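Long-range contacts in F420-dependent methylenetetrahydromethanopterin dehydrogenase (Methanopyrus kandleri, PDB 1QV9), which catalyses the reversible, coenzyme F420-dependent reduction of methenyl-tetrahydromethanopterin to methylene-tetrahydromethanopterin, a step of methanogenesis from CO2: residues A[128-133]-A[229-234]; A[214-219]-A[234-239]; A[122-127]-A[219-224]. All coordinates share one frame; numbering follows the deposited sequence.

The three contacts illustrate how one irregular loop, between strand 115-119 and helix 134-150, can be fastened to a pair of antiparallel helices. Contact 2, the most fully buried, joins the two helices themselves, 197-223 and 227-257, through small side chains. Contacts 1 and 3 lay successive parts of the loop on them: segment 128-133 packs on helix 227-257 and segment 122-127 on helix 197-223. Contact 1 is mostly buried and combines a charged stack with a hydrogen bond, whereas contact 3 lies at the surface and relies on a methionine (selenomethionine in the crystal), a cysteine sulfur and an aromatic ring. V234 serves contacts 1 and 2, and S217 OG, hydrogen-bonded to M124 O, ties contacts 2 and 3.

Contact 1. Residues A[128-133]-A[229-234]; sequences RREFLD and RYVPIV
A cation-pi stack, R128 on Y230, joins the loop that leads into helix 134-150 to helix 227-257. The arginine can be followed outward from CB, which points at the helix. CG, anti to the carbonyl carbon, touches both Y230 CD2 and V234 CG1, the latter 4.0 Å away. A bend at chi2 (-73°) then turns the chain across the aromatic ring, and CD lies 3.6 Å from Y230 CE2. NE sits over the same face, 3.5 Å from Y230 CD2, and also donates to G220 O, a bond that fixes the head against helix 197-223. The guanidinium lies almost flat on the ring, the planes 5° apart and R128 CZ 3.6 Å from the centroid; NH1 comes down over CD1, while NH2 reaches towards CZ of the tyrosine.

E130 meets the same residue at its edge, with CD in the plane of the ring. Its carboxylate meets the phenol directly and has the stacked cation nearby but not in contact, a charge that would tend to keep it ionised. A leucine at Y230 would remove ring and hydroxyl alike, and would probably cost R128 its flat support and E130 its hydrogen bond from the helix.

Deeper in, F131 and V234 lie alongside with their chains running oppositely, F131 CD2 to V234 CG2 at 3.8 Å, and F278 of a second subunit packs against F131 and V231. On the polar side, Y230 OH donates to E130 OE1 at 2.6 Å, reaching it from 26° above the carboxylate plane.

Contact 2. Residues A[214-219]-A[234-239]; sequences ADVSVE and VASAHE
Helices 197-223 and 227-257 form an antiparallel helical hairpin, and segments 214-219 and 234-239 pack near its connected end. Their local axes approach to 8.3 Å with a signed crossing angle of -162°, a close spacing consistent with the small residues at the interface. At its centre is the methyl of A237, which points at the other helix and meets two partners: V216 CG1 lies 3.7 Å from A237 CB, and S217 OG lies 3.6 Å from the same methyl. V216 sends CG1, anti to its backbone N, across to S236 as well, touching OG at 3.6 Å. No hydrogen bond crosses between the two segments; both serine hydroxyls find stronger partners elsewhere.

S217 OG bonds to M124 O and so anchors the loop beside the hairpin, with a weak additional bond to V213 O in its own helix. Further out, V201 of a third subunit packs on S236, and R185 of that subunit on V216, so the V216-S236 side of the hairpin also faces the oligomer. The remaining hydroxyl is held within helix 227-257: S236 OG, turned by a chi1 of 78° into the crowded position flanked by N and C, folds back to hydrogen-bond I233 O.

Contact 3. Residues A[122-127]-A[219-224]; sequences DAMLGA and EGCFVE
M124, a selenomethionine in this crystal and modelled in two conformers, of which one is described, overlaps one end of the F222 ring, around CE2 and CZ, with its selenium and terminal methyl, approaching obliquely. The ends of the two side chains meet. M124 SE lies 3.8 Å from F222 CE2 and 5.0 Å from the ring centroid, 71° off the normal. The chain runs extended from the backbone, with CG anti to N, until chi3 (96°) bends the terminal methyl aside. That bend lets CE touch two residues at once, F222 CE2 at 3.7 Å and C221 SG at the same distance.

C221 is the wedge between helix and loop. Its CB covers one face of the F222 ring, while SG points across to the loop and stands 3.3 Å from A127 N, with A127 CB also against it. The loop wraps this sulfur at G126, the centre of an inverse gamma turn marked by a weak bond from A127 N to L125 O. C221 itself sits within a wider pi-type turn, in which E219 O accepts from both V223 N and E224 N, the latter at 2.9 Å. Together the selenium, methyl and ring make a Met-aromatic contact, set at the surface where an inverse gamma turn meets the pi-type turn of helix 197-223.

Contact 1. Residues A[128-133]-A[229-234]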
ATOM      1  N   ARG A 128      -6.740 -23.144 -16.778  1.00 20.36           N
ATOM      2  CA  ARG A 128      -7.619 -23.129 -17.950  1.00 19.42           C
ATOM      3  C   ARG A 128      -6.873 -22.340 -19.011  1.00 20.10           C
ATOM      4  O   ARG A 128      -6.324 -21.263 -18.728  1.00 19.59           O
ATOM      5  CB  ARG A 128      -8.936 -22.434 -17.649  1.00 19.79           C
ATOM      6  CG  ARG A 128      -9.908 -23.293 -16.859  1.00 20.39           C
ATOM      7  CD  ARG A 128     -10.486 -24.406 -17.763  1.00 22.67           C
ATOM      8  NE  ARG A 128     -11.692 -24.986 -17.177  1.00 26.73           N
ATOM      9  CZ  ARG A 128     -12.472 -25.846 -17.825  1.00 30.63           C
ATOM     10  NH1 ARG A 128     -13.561 -26.331 -17.239  1.00 27.40           N
ATOM     11  NH2 ARG A 128     -12.153 -26.214 -19.058  1.00 29.90           N
ATOM     12  N   ARG A 129      -6.851 -22.839 -20.241  1.00 17.68           N
ATOM     13  CA  ARG A 129      -6.155 -22.173 -21.341  1.00 19.42           C
ATOM     14  C   ARG A 129      -6.511 -20.686 -21.578  1.00 18.35           C
ATOM     15  O   ARG A 129      -5.670 -19.885 -22.003  1.00 20.99           O
ATOM     16  CB  ARG A 129      -6.353 -22.986 -22.658  1.00 23.70           C
ATOM     17  CG  ARG A 129      -5.645 -22.405 -23.851  1.00 28.27           C
ATOM     18  CD  ARG A 129      -5.746 -23.301 -25.102  1.00 34.56           C
ATOM     19  NE  ARG A 129      -4.950 -24.521 -24.967  1.00 38.28           N
ATOM     20  CZ  ARG A 129      -5.422 -25.684 -24.527  1.00 42.95           C
ATOM     21  NH1 ARG A 129      -4.616 -26.735 -24.428  1.00 44.51           N
ATOM     22  NH2 ARG A 129      -6.703 -25.809 -24.204  1.00 42.53           N
ATOM     23  N   GLU A 130      -7.755 -20.307 -21.312  1.00 20.45           N
ATOM     24  CA  GLU A 130      -8.189 -18.939 -21.517  1.00 20.83           C
ATOM     25  C   GLU A 130      -7.585 -17.941 -20.525  1.00 18.62           C
ATOM     26  O   GLU A 130      -7.673 -16.755 -20.740  1.00 19.98           O
ATOM     27  CB  GLU A 130      -9.709 -18.836 -21.393  1.00 26.59           C
ATOM     28  CG  GLU A 130     -10.500 -19.683 -22.401  1.00 25.50           C
ATOM     29  CD  GLU A 130     -10.844 -21.098 -21.913  1.00 31.39           C
ATOM     30  OE1 GLU A 130     -11.877 -21.643 -22.391  1.00 29.06           O
ATOM     31  OE2 GLU A 130     -10.113 -21.686 -21.077  1.00 25.22           O
ATOM     32  N   PHE A 131      -6.954 -18.457 -19.479  1.00 19.03           N
ATOM     33  CA  PHE A 131      -6.424 -17.600 -18.415  1.00 17.53           C
ATOM     34  C   PHE A 131      -4.966 -17.873 -18.127  1.00 16.87           C
ATOM     35  O   PHE A 131      -4.151 -16.929 -18.016  1.00 17.05           O
ATOM     36  CB  PHE A 131      -7.207 -17.866 -17.128  1.00 18.35           C
ATOM     37  CG  PHE A 131      -6.668 -17.135 -15.928  1.00 16.41           C
ATOM     38  CD1 PHE A 131      -6.801 -15.764 -15.831  1.00 17.59           C
ATOM     39  CD2 PHE A 131      -6.019 -17.834 -14.906  1.00 17.10           C
ATOM     40  CE1 PHE A 131      -6.300 -15.049 -14.712  1.00 19.03           C
ATOM     41  CE2 PHE A 131      -5.513 -17.122 -13.792  1.00 17.30           C
ATOM     42  CZ  PHE A 131      -5.663 -15.753 -13.706  1.00 16.30           C
ATOM     43  N   LEU A 132      -4.625 -19.147 -18.020  1.00 17.01           N
ATOM     44  CA  LEU A 132      -3.238 -19.473 -17.671  1.00 16.85           C
ATOM     45  C   LEU A 132      -2.253 -19.605 -18.821  1.00 19.50           C
ATOM     46  O   LEU A 132      -2.195 -20.664 -19.477  1.00 21.02           O
ATOM     47  CB  LEU A 132      -3.202 -20.757 -16.854  1.00 15.26           C
ATOM     48  CG  LEU A 132      -1.839 -20.980 -16.169  1.00 18.96           C
ATOM     49  CD1 LEU A 132      -1.839 -20.177 -14.870  1.00 17.83           C
ATOM     50  CD2 LEU A 132      -1.566 -22.437 -15.926  1.00 23.14           C
ATOM     51  N   ASP A 133      -1.452 -18.564 -19.065  1.00 16.94           N
ATOM     52  CA  ASP A 133      -0.391 -18.651 -20.073  1.00 15.35           C
ATOM     53  C   ASP A 133       0.917 -18.745 -19.260  1.00 15.57           C
ATOM     54  O   ASP A 133       0.852 -18.761 -18.028  1.00 15.86           O
ATOM     55  CB  ASP A 133      -0.383 -17.450 -21.040  1.00 15.69           C
ATOM     56  CG  ASP A 133       0.119 -16.149 -20.400  1.00 16.58           C
ATOM     57  OD1 ASP A 133      -0.053 -15.967 -19.179  1.00 17.32           O
ATOM     58  OD2 ASP A 133       0.655 -15.307 -21.142  1.00 16.55           O
ATOM     59  N   ARG A 229     -18.236 -18.584 -16.913  1.00 22.89           N
ATOM     60  CA  ARG A 229     -18.161 -18.762 -15.476  1.00 25.25           C
ATOM     61  C   ARG A 229     -16.784 -19.275 -15.038  1.00 26.05           C
ATOM     62  O   ARG A 229     -16.230 -18.748 -14.067  1.00 22.70           O
ATOM     63  CB  ARG A 229     -19.224 -19.753 -14.987  1.00 26.90           C
ATOM     64  CG  ARG A 229     -20.653 -19.219 -15.064  1.00 25.38           C
ATOM     65  CD  ARG A 229     -21.632 -20.334 -14.709  1.00 25.92           C
ATOM     66  NE  ARG A 229     -21.692 -20.651 -13.278  1.00 25.74           N
ATOM     67  CZ  ARG A 229     -22.374 -19.945 -12.373  1.00 21.74           C
ATOM     68  NH1 ARG A 229     -22.371 -20.324 -11.101  1.00 26.40           N
ATOM     69  NH2 ARG A 229     -23.062 -18.864 -12.731  1.00 26.42           N
ATOM     70  N   TYR A 230     -16.227 -20.286 -15.707  1.00 23.76           N
ATOM     71  CA  TYR A 230     -14.942 -20.797 -15.217  1.00 22.27           C
ATOM     72  C   TYR A 230     -13.751 -19.871 -15.415  1.00 22.44           C
ATOM     73  O   TYR A 230     -12.811 -19.977 -14.641  1.00 20.53           O
ATOM     74  CB  TYR A 230     -14.604 -22.226 -15.728  1.00 22.51           C
ATOM     75  CG  TYR A 230     -14.340 -22.435 -17.208  1.00 22.57           C
ATOM     76  CD1 TYR A 230     -15.187 -23.274 -17.967  1.00 24.26           C
ATOM     77  CD2 TYR A 230     -13.225 -21.900 -17.843  1.00 22.33           C
ATOM     78  CE1 TYR A 230     -14.909 -23.560 -19.297  1.00 25.37           C
ATOM     79  CE2 TYR A 230     -12.935 -22.177 -19.176  1.00 24.37           C
ATOM     80  CZ  TYR A 230     -13.783 -23.017 -19.904  1.00 29.92           C
ATOM     81  OH  TYR A 230     -13.490 -23.315 -21.214  1.00 25.47           O
ATOM     82  N   VAL A 231     -13.757 -18.990 -16.407  1.00 20.06           N
ATOM     83  CA  VAL A 231     -12.584 -18.092 -16.554  1.00 20.92           C
ATOM     84  C   VAL A 231     -12.524 -17.152 -15.313  1.00 21.87           C
ATOM     85  O   VAL A 231     -11.432 -17.019 -14.685  1.00 20.36           O
ATOM     86  CB  VAL A 231     -12.606 -17.291 -17.881  1.00 21.11           C
ATOM     87  CG1 VAL A 231     -11.405 -16.318 -17.963  1.00 25.05           C
ATOM     88  CG2 VAL A 231     -12.530 -18.275 -19.049  1.00 23.19           C
ATOM     89  N   PRO A 232     -13.645 -16.492 -14.931  1.00 17.88           N
ATOM     90  CA  PRO A 232     -13.634 -15.616 -13.749  1.00 18.02           C
ATOM     91  C   PRO A 232     -13.291 -16.441 -12.504  1.00 20.95           C
ATOM     92  O   PRO A 232     -12.559 -15.979 -11.604  1.00 17.39           O
ATOM     93  CB  PRO A 232     -15.066 -15.088 -13.664  1.00 24.28           C
ATOM     94  CG  PRO A 232     -15.470 -15.002 -15.101  1.00 21.85           C
ATOM     95  CD  PRO A 232     -14.873 -16.254 -15.737  1.00 18.99           C
ATOM     96  N   ILE A 233     -13.813 -17.667 -12.409  1.00 18.02           N
ATOM     97  CA  ILE A 233     -13.512 -18.466 -11.247  1.00 17.61           C
ATOM     98  C   ILE A 233     -12.002 -18.741 -11.110  1.00 18.03           C
ATOM     99  O   ILE A 233     -11.443 -18.519 -10.010  1.00 17.91           O
ATOM    100  CB  ILE A 233     -14.332 -19.811 -11.268  1.00 20.59           C
ATOM    101  CG1 ILE A 233     -15.821 -19.465 -11.074  1.00 21.04           C
ATOM    102  CG2 ILE A 233     -13.846 -20.765 -10.180  1.00 19.59           C
ATOM    103  CD1 ILE A 233     -16.750 -20.676 -11.271  1.00 23.92           C
ATOM    104  N   VAL A 234     -11.336 -19.227 -12.158  1.00 15.91           N
ATOM    105  CA  VAL A 234      -9.904 -19.524 -11.971  1.00 16.73           C
ATOM    106  C   VAL A 234      -9.118 -18.230 -11.729  1.00 17.41           C
ATOM    107  O   VAL A 234      -8.125 -18.252 -10.978  1.00 17.78           O
ATOM    108  CB  VAL A 234      -9.262 -20.325 -13.125  1.00 17.23           C
ATOM    109  CG1 VAL A 234      -9.914 -21.730 -13.200  1.00 17.97           C
ATOM    110  CG2 VAL A 234      -9.345 -19.576 -14.425  1.00 19.47           C
TER

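Contact 2. Residues A[214-219]-A[234-239]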
ATOM      1  N   ALA A 214      -7.058 -23.891  -3.658  1.00 17.55           N
ATOM      2  CA  ALA A 214      -7.174 -25.158  -4.375  1.00 19.13           C
ATOM      3  C   ALA A 214      -8.609 -25.512  -4.725  1.00 21.17           C
ATOM      4  O   ALA A 214      -8.881 -25.980  -5.842  1.00 21.55           O
ATOM      5  CB  ALA A 214      -6.539 -26.269  -3.575  1.00 20.33           C
ATOM      6  N   ASP A 215      -9.526 -25.293  -3.793  1.00 23.04           N
ATOM      7  CA  ASP A 215     -10.922 -25.627  -4.069  1.00 26.41           C
ATOM      8  C   ASP A 215     -11.474 -24.781  -5.197  1.00 25.26           C
ATOM      9  O   ASP A 215     -12.298 -25.257  -5.994  1.00 23.78           O
ATOM     10  CB  ASP A 215     -11.787 -25.447  -2.822  1.00 28.27           C
ATOM     11  CG  ASP A 215     -11.519 -26.506  -1.759  1.00 38.25           C
ATOM     12  OD1 ASP A 215     -12.256 -26.523  -0.749  1.00 43.43           O
ATOM     13  OD2 ASP A 215     -10.579 -27.321  -1.925  1.00 44.46           O
ATOM     14  N   VAL A 216     -11.034 -23.523  -5.283  1.00 17.58           N
ATOM     15  CA  VAL A 216     -11.511 -22.641  -6.347  1.00 17.03           C
ATOM     16  C   VAL A 216     -10.955 -23.074  -7.703  1.00 18.90           C
ATOM     17  O   VAL A 216     -11.673 -23.111  -8.708  1.00 18.09           O
ATOM     18  CB  VAL A 216     -11.160 -21.125  -6.061  1.00 16.89           C
ATOM     19  CG1 VAL A 216     -11.637 -20.229  -7.247  1.00 17.61           C
ATOM     20  CG2 VAL A 216     -11.788 -20.723  -4.719  1.00 16.79           C
ATOM     21  N   SER A 217      -9.658 -23.366  -7.755  1.00 18.20           N
ATOM     22  CA  SER A 217      -9.040 -23.841  -8.968  1.00 18.70           C
ATOM     23  C   SER A 217      -9.703 -25.148  -9.447  1.00 19.33           C
ATOM     24  O   SER A 217      -9.949 -25.311 -10.632  1.00 20.82           O
ATOM     25  CB  SER A 217      -7.545 -24.085  -8.734  1.00 23.60           C
ATOM     26  OG  SER A 217      -6.895 -22.829  -8.507  1.00 20.98           O
ATOM     27  N   VAL A 218      -9.959 -26.049  -8.508  1.00 21.66           N
ATOM     28  CA  VAL A 218     -10.577 -27.341  -8.841  1.00 22.01           C
ATOM     29  C   VAL A 218     -11.974 -27.075  -9.406  1.00 24.25           C
ATOM     30  O   VAL A 218     -12.356 -27.674 -10.414  1.00 26.17           O
ATOM     31  CB  VAL A 218     -10.633 -28.267  -7.597  1.00 22.61           C
ATOM     32  CG1 VAL A 218     -11.579 -29.473  -7.859  1.00 26.72           C
ATOM     33  CG2 VAL A 218      -9.232 -28.785  -7.272  1.00 21.89           C
ATOM     34  N   GLU A 219     -12.730 -26.161  -8.794  1.00 20.35           N
ATOM     35  CA  GLU A 219     -14.066 -25.870  -9.323  1.00 23.55           C
ATOM     36  C   GLU A 219     -13.987 -25.319 -10.749  1.00 26.22           C
ATOM     37  O   GLU A 219     -14.747 -25.709 -11.637  1.00 23.47           O
ATOM     38  CB  GLU A 219     -14.799 -24.864  -8.442  1.00 26.33           C
ATOM     39  CG  GLU A 219     -16.168 -24.448  -8.995  1.00 28.71           C
ATOM     40  CD  GLU A 219     -16.798 -23.320  -8.198  1.00 30.50           C
ATOM     41  OE1 GLU A 219     -16.541 -23.253  -6.994  1.00 30.11           O
ATOM     42  OE2 GLU A 219     -17.556 -22.517  -8.774  1.00 37.95           O
ATOM     43  N   VAL A 234     -11.336 -19.227 -12.158  1.00 15.91           N
ATOM     44  CA  VAL A 234      -9.904 -19.524 -11.971  1.00 16.73           C
ATOM     45  C   VAL A 234      -9.118 -18.230 -11.729  1.00 17.41           C
ATOM     46  O   VAL A 234      -8.125 -18.252 -10.978  1.00 17.78           O
ATOM     47  CB  VAL A 234      -9.262 -20.325 -13.125  1.00 17.23           C
ATOM     48  CG1 VAL A 234      -9.914 -21.730 -13.200  1.00 17.97           C
ATOM     49  CG2 VAL A 234      -9.345 -19.576 -14.425  1.00 19.47           C
ATOM     50  N   ALA A 235      -9.556 -17.120 -12.306  1.00 15.53           N
ATOM     51  CA  ALA A 235      -8.834 -15.845 -12.100  1.00 16.83           C
ATOM     52  C   ALA A 235      -8.981 -15.411 -10.662  1.00 20.10           C
ATOM     53  O   ALA A 235      -8.049 -14.829 -10.077  1.00 15.75           O
ATOM     54  CB  ALA A 235      -9.370 -14.757 -13.000  1.00 15.76           C
ATOM     55  N   SER A 236     -10.145 -15.672 -10.054  1.00 16.68           N
ATOM     56  CA  SER A 236     -10.349 -15.274  -8.671  1.00 17.21           C
ATOM     57  C   SER A 236      -9.410 -16.046  -7.726  1.00 15.51           C
ATOM     58  O   SER A 236      -8.992 -15.503  -6.711  1.00 16.28           O
ATOM     59  CB  SER A 236     -11.832 -15.438  -8.266  1.00 17.72           C
ATOM     60  OG  SER A 236     -12.142 -16.781  -7.996  1.00 18.44           O
ATOM     61  N   ALA A 237      -9.063 -17.277  -8.084  1.00 15.09           N
ATOM     62  CA  ALA A 237      -8.155 -18.099  -7.284  1.00 14.39           C
ATOM     63  C   ALA A 237      -6.776 -17.406  -7.261  1.00 13.07           C
ATOM     64  O   ALA A 237      -6.115 -17.352  -6.199  1.00 16.36           O
ATOM     65  CB  ALA A 237      -8.043 -19.473  -7.894  1.00 16.35           C
ATOM     66  N   HIS A 238      -6.380 -16.874  -8.406  1.00 14.81           N
ATOM     67  CA  HIS A 238      -5.058 -16.215  -8.479  1.00 13.98           C
ATOM     68  C   HIS A 238      -5.075 -14.891  -7.707  1.00 17.51           C
ATOM     69  O   HIS A 238      -4.055 -14.509  -7.090  1.00 16.37           O
ATOM     70  CB  HIS A 238      -4.672 -16.022  -9.928  1.00 13.93           C
ATOM     71  CG  HIS A 238      -4.078 -17.242 -10.577  1.00 15.78           C
ATOM     72  ND1 HIS A 238      -4.612 -18.514 -10.461  1.00 20.69           N
ATOM     73  CD2 HIS A 238      -3.021 -17.365 -11.415  1.00 10.37           C
ATOM     74  CE1 HIS A 238      -3.908 -19.358 -11.203  1.00 13.04           C
ATOM     75  NE2 HIS A 238      -2.945 -18.680 -11.793  1.00 19.97           N
ATOM     76  N   GLU A 239      -6.184 -14.148  -7.727  1.00 13.56           N
ATOM     77  CA  GLU A 239      -6.259 -12.925  -6.924  1.00 13.27           C
ATOM     78  C   GLU A 239      -6.139 -13.292  -5.434  1.00 15.58           C
ATOM     79  O   GLU A 239      -5.542 -12.537  -4.660  1.00 14.85           O
ATOM     80  CB  GLU A 239      -7.563 -12.134  -7.155  1.00 12.95           C
ATOM     81  CG  GLU A 239      -7.747 -11.638  -8.593  1.00 15.03           C
ATOM     82  CD  GLU A 239      -6.804 -10.500  -9.009  1.00 19.20           C
ATOM     83  OE1 GLU A 239      -6.641 -10.311 -10.240  1.00 18.39           O
ATOM     84  OE2 GLU A 239      -6.268  -9.790  -8.105  1.00 18.11           O
TER

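Contact 3. Residues A[122-127]-A[219-224]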
ATOM      1  N   ASP A 122      -0.047 -25.729  -0.786  1.00 15.67           N
ATOM      2  CA  ASP A 122       0.615 -25.741  -2.110  1.00 16.15           C
ATOM      3  C   ASP A 122      -0.485 -26.051  -3.100  1.00 16.10           C
ATOM      4  O   ASP A 122      -0.586 -27.163  -3.636  1.00 20.40           O
ATOM      5  CB  ASP A 122       1.681 -26.841  -2.124  1.00 18.39           C
ATOM      6  CG  ASP A 122       2.800 -26.564  -3.090  1.00 19.56           C
ATOM      7  OD1 ASP A 122       2.508 -25.999  -4.170  1.00 20.03           O
ATOM      8  OD2 ASP A 122       3.968 -26.940  -2.791  1.00 17.61           O
ATOM      9  N   ALA A 123      -1.277 -25.028  -3.365  1.00 17.33           N
ATOM     10  CA  ALA A 123      -2.491 -25.158  -4.168  1.00 15.16           C
ATOM     11  C   ALA A 123      -2.387 -25.209  -5.678  1.00 17.35           C
ATOM     12  O   ALA A 123      -1.596 -24.510  -6.284  1.00 17.25           O
ATOM     13  CB  ALA A 123      -3.423 -24.004  -3.781  1.00 17.74           C
HETATM   14  N   MSE A 124      -3.184 -26.070  -6.300  0.60 17.36           N
HETATM   15  CA  MSE A 124      -3.194 -26.159  -7.760  0.60 19.03           C
HETATM   16  C   MSE A 124      -3.636 -24.805  -8.329  0.60 18.57           C
HETATM   17  O   MSE A 124      -4.534 -24.146  -7.797  0.60 19.45           O
HETATM   18  CB  MSE A 124      -4.166 -27.251  -8.214  0.60 24.39           C
HETATM   19  CG  MSE A 124      -4.150 -27.505  -9.710  0.60 12.21           C
HETATM   20 SE   MSE A 124      -5.571 -28.736 -10.198  0.60 26.19          SE
HETATM   21  CE  MSE A 124      -6.905 -27.450 -10.733  0.60 21.64           C
ATOM     22  N   LEU A 125      -2.999 -24.389  -9.415  1.00 19.89           N
ATOM     23  CA  LEU A 125      -3.321 -23.116 -10.026  1.00 19.42           C
ATOM     24  C   LEU A 125      -4.544 -23.172 -10.961  1.00 18.41           C
ATOM     25  O   LEU A 125      -5.095 -24.267 -11.202  1.00 20.15           O
ATOM     26  CB  LEU A 125      -2.104 -22.515 -10.712  1.00 25.47           C
ATOM     27  CG  LEU A 125      -1.206 -23.322 -11.625  1.00 28.77           C
ATOM     28  CD1 LEU A 125      -1.974 -23.908 -12.781  1.00 32.36           C
ATOM     29  CD2 LEU A 125      -0.089 -22.387 -12.104  1.00 26.79           C
ATOM     30  N   GLY A 126      -4.956 -22.006 -11.469  1.00 19.19           N
ATOM     31  CA  GLY A 126      -6.157 -21.919 -12.325  1.00 19.06           C
ATOM     32  C   GLY A 126      -5.828 -22.282 -13.756  1.00 18.37           C
ATOM     33  O   GLY A 126      -5.852 -21.429 -14.657  1.00 21.19           O
ATOM     34  N   ALA A 127      -5.600 -23.576 -13.964  1.00 18.24           N
ATOM     35  CA  ALA A 127      -5.135 -24.096 -15.232  1.00 18.60           C
ATOM     36  C   ALA A 127      -6.121 -24.252 -16.390  1.00 23.39           C
ATOM     37  O   ALA A 127      -6.315 -25.361 -16.897  1.00 26.29           O
ATOM     38  CB  ALA A 127      -4.394 -25.421 -14.983  1.00 20.38           C
ATOM     39  N   GLU A 219     -12.730 -26.161  -8.794  1.00 20.35           N
ATOM     40  CA  GLU A 219     -14.066 -25.870  -9.323  1.00 23.55           C
ATOM     41  C   GLU A 219     -13.987 -25.319 -10.749  1.00 26.22           C
ATOM     42  O   GLU A 219     -14.747 -25.709 -11.637  1.00 23.47           O
ATOM     43  CB  GLU A 219     -14.799 -24.864  -8.442  1.00 26.33           C
ATOM     44  CG  GLU A 219     -16.168 -24.448  -8.995  1.00 28.71           C
ATOM     45  CD  GLU A 219     -16.798 -23.320  -8.198  1.00 30.50           C
ATOM     46  OE1 GLU A 219     -16.541 -23.253  -6.994  1.00 30.11           O
ATOM     47  OE2 GLU A 219     -17.556 -22.517  -8.774  1.00 37.95           O
ATOM     48  N   GLY A 220     -13.054 -24.397 -10.998  1.00 19.63           N
ATOM     49  CA  GLY A 220     -12.971 -23.827 -12.316  1.00 17.92           C
ATOM     50  C   GLY A 220     -12.364 -24.708 -13.398  1.00 20.84           C
ATOM     51  O   GLY A 220     -12.658 -24.513 -14.571  1.00 23.42           O
ATOM     52  N   CYS A 221     -11.511 -25.647 -13.009  1.00 20.45           N
ATOM     53  CA  CYS A 221     -10.845 -26.552 -13.950  1.00 23.41           C
ATOM     54  C   CYS A 221     -11.561 -27.872 -14.214  1.00 24.58           C
ATOM     55  O   CYS A 221     -11.464 -28.412 -15.321  1.00 27.78           O
ATOM     56  CB  CYS A 221      -9.459 -26.928 -13.442  1.00 21.86           C
ATOM     57  SG  CYS A 221      -8.268 -25.546 -13.550  1.00 24.63           S
ATOM     58  N   PHE A 222     -12.253 -28.384 -13.202  1.00 26.37           N
ATOM     59  CA  PHE A 222     -12.899 -29.697 -13.320  1.00 30.00           C
ATOM     60  C   PHE A 222     -14.401 -29.800 -13.175  1.00 30.35           C
ATOM     61  O   PHE A 222     -15.005 -30.764 -13.645  1.00 34.48           O
ATOM     62  CB  PHE A 222     -12.246 -30.644 -12.321  1.00 26.13           C
ATOM     63  CG  PHE A 222     -10.771 -30.736 -12.491  1.00 32.46           C
ATOM     64  CD1 PHE A 222     -10.233 -30.982 -13.745  1.00 31.71           C
ATOM     65  CD2 PHE A 222      -9.914 -30.544 -11.418  1.00 33.26           C
ATOM     66  CE1 PHE A 222      -8.858 -31.030 -13.927  1.00 38.82           C
ATOM     67  CE2 PHE A 222      -8.553 -30.593 -11.597  1.00 35.88           C
ATOM     68  CZ  PHE A 222      -8.021 -30.835 -12.852  1.00 32.36           C
ATOM     69  N   VAL A 223     -15.012 -28.827 -12.529  1.00 27.93           N
ATOM     70  CA  VAL A 223     -16.448 -28.862 -12.323  1.00 29.29           C
ATOM     71  C   VAL A 223     -17.221 -27.980 -13.289  1.00 31.68           C
ATOM     72  O   VAL A 223     -18.037 -28.466 -14.075  1.00 32.16           O
ATOM     73  CB  VAL A 223     -16.771 -28.455 -10.898  1.00 29.53           C
ATOM     74  CG1 VAL A 223     -18.271 -28.568 -10.655  1.00 29.87           C
ATOM     75  CG2 VAL A 223     -15.993 -29.338  -9.929  1.00 32.98           C
ATOM     76  N   GLU A 224     -16.969 -26.679 -13.230  1.00 27.12           N
ATOM     77  CA  GLU A 224     -17.634 -25.701 -14.086  1.00 27.37           C
ATOM     78  C   GLU A 224     -17.233 -25.893 -15.546  1.00 29.05           C
ATOM     79  O   GLU A 224     -16.050 -25.962 -15.865  1.00 28.10           O
ATOM     80  CB  GLU A 224     -17.254 -24.280 -13.614  1.00 26.15           C
ATOM     81  CG  GLU A 224     -17.913 -23.163 -14.360  1.00 26.46           C
ATOM     82  CD  GLU A 224     -19.429 -23.255 -14.304  1.00 33.94           C
ATOM     83  OE1 GLU A 224     -20.048 -23.496 -15.362  1.00 31.45           O
ATOM     84  OE2 GLU A 224     -19.995 -23.098 -13.205  1.00 34.02           O
TER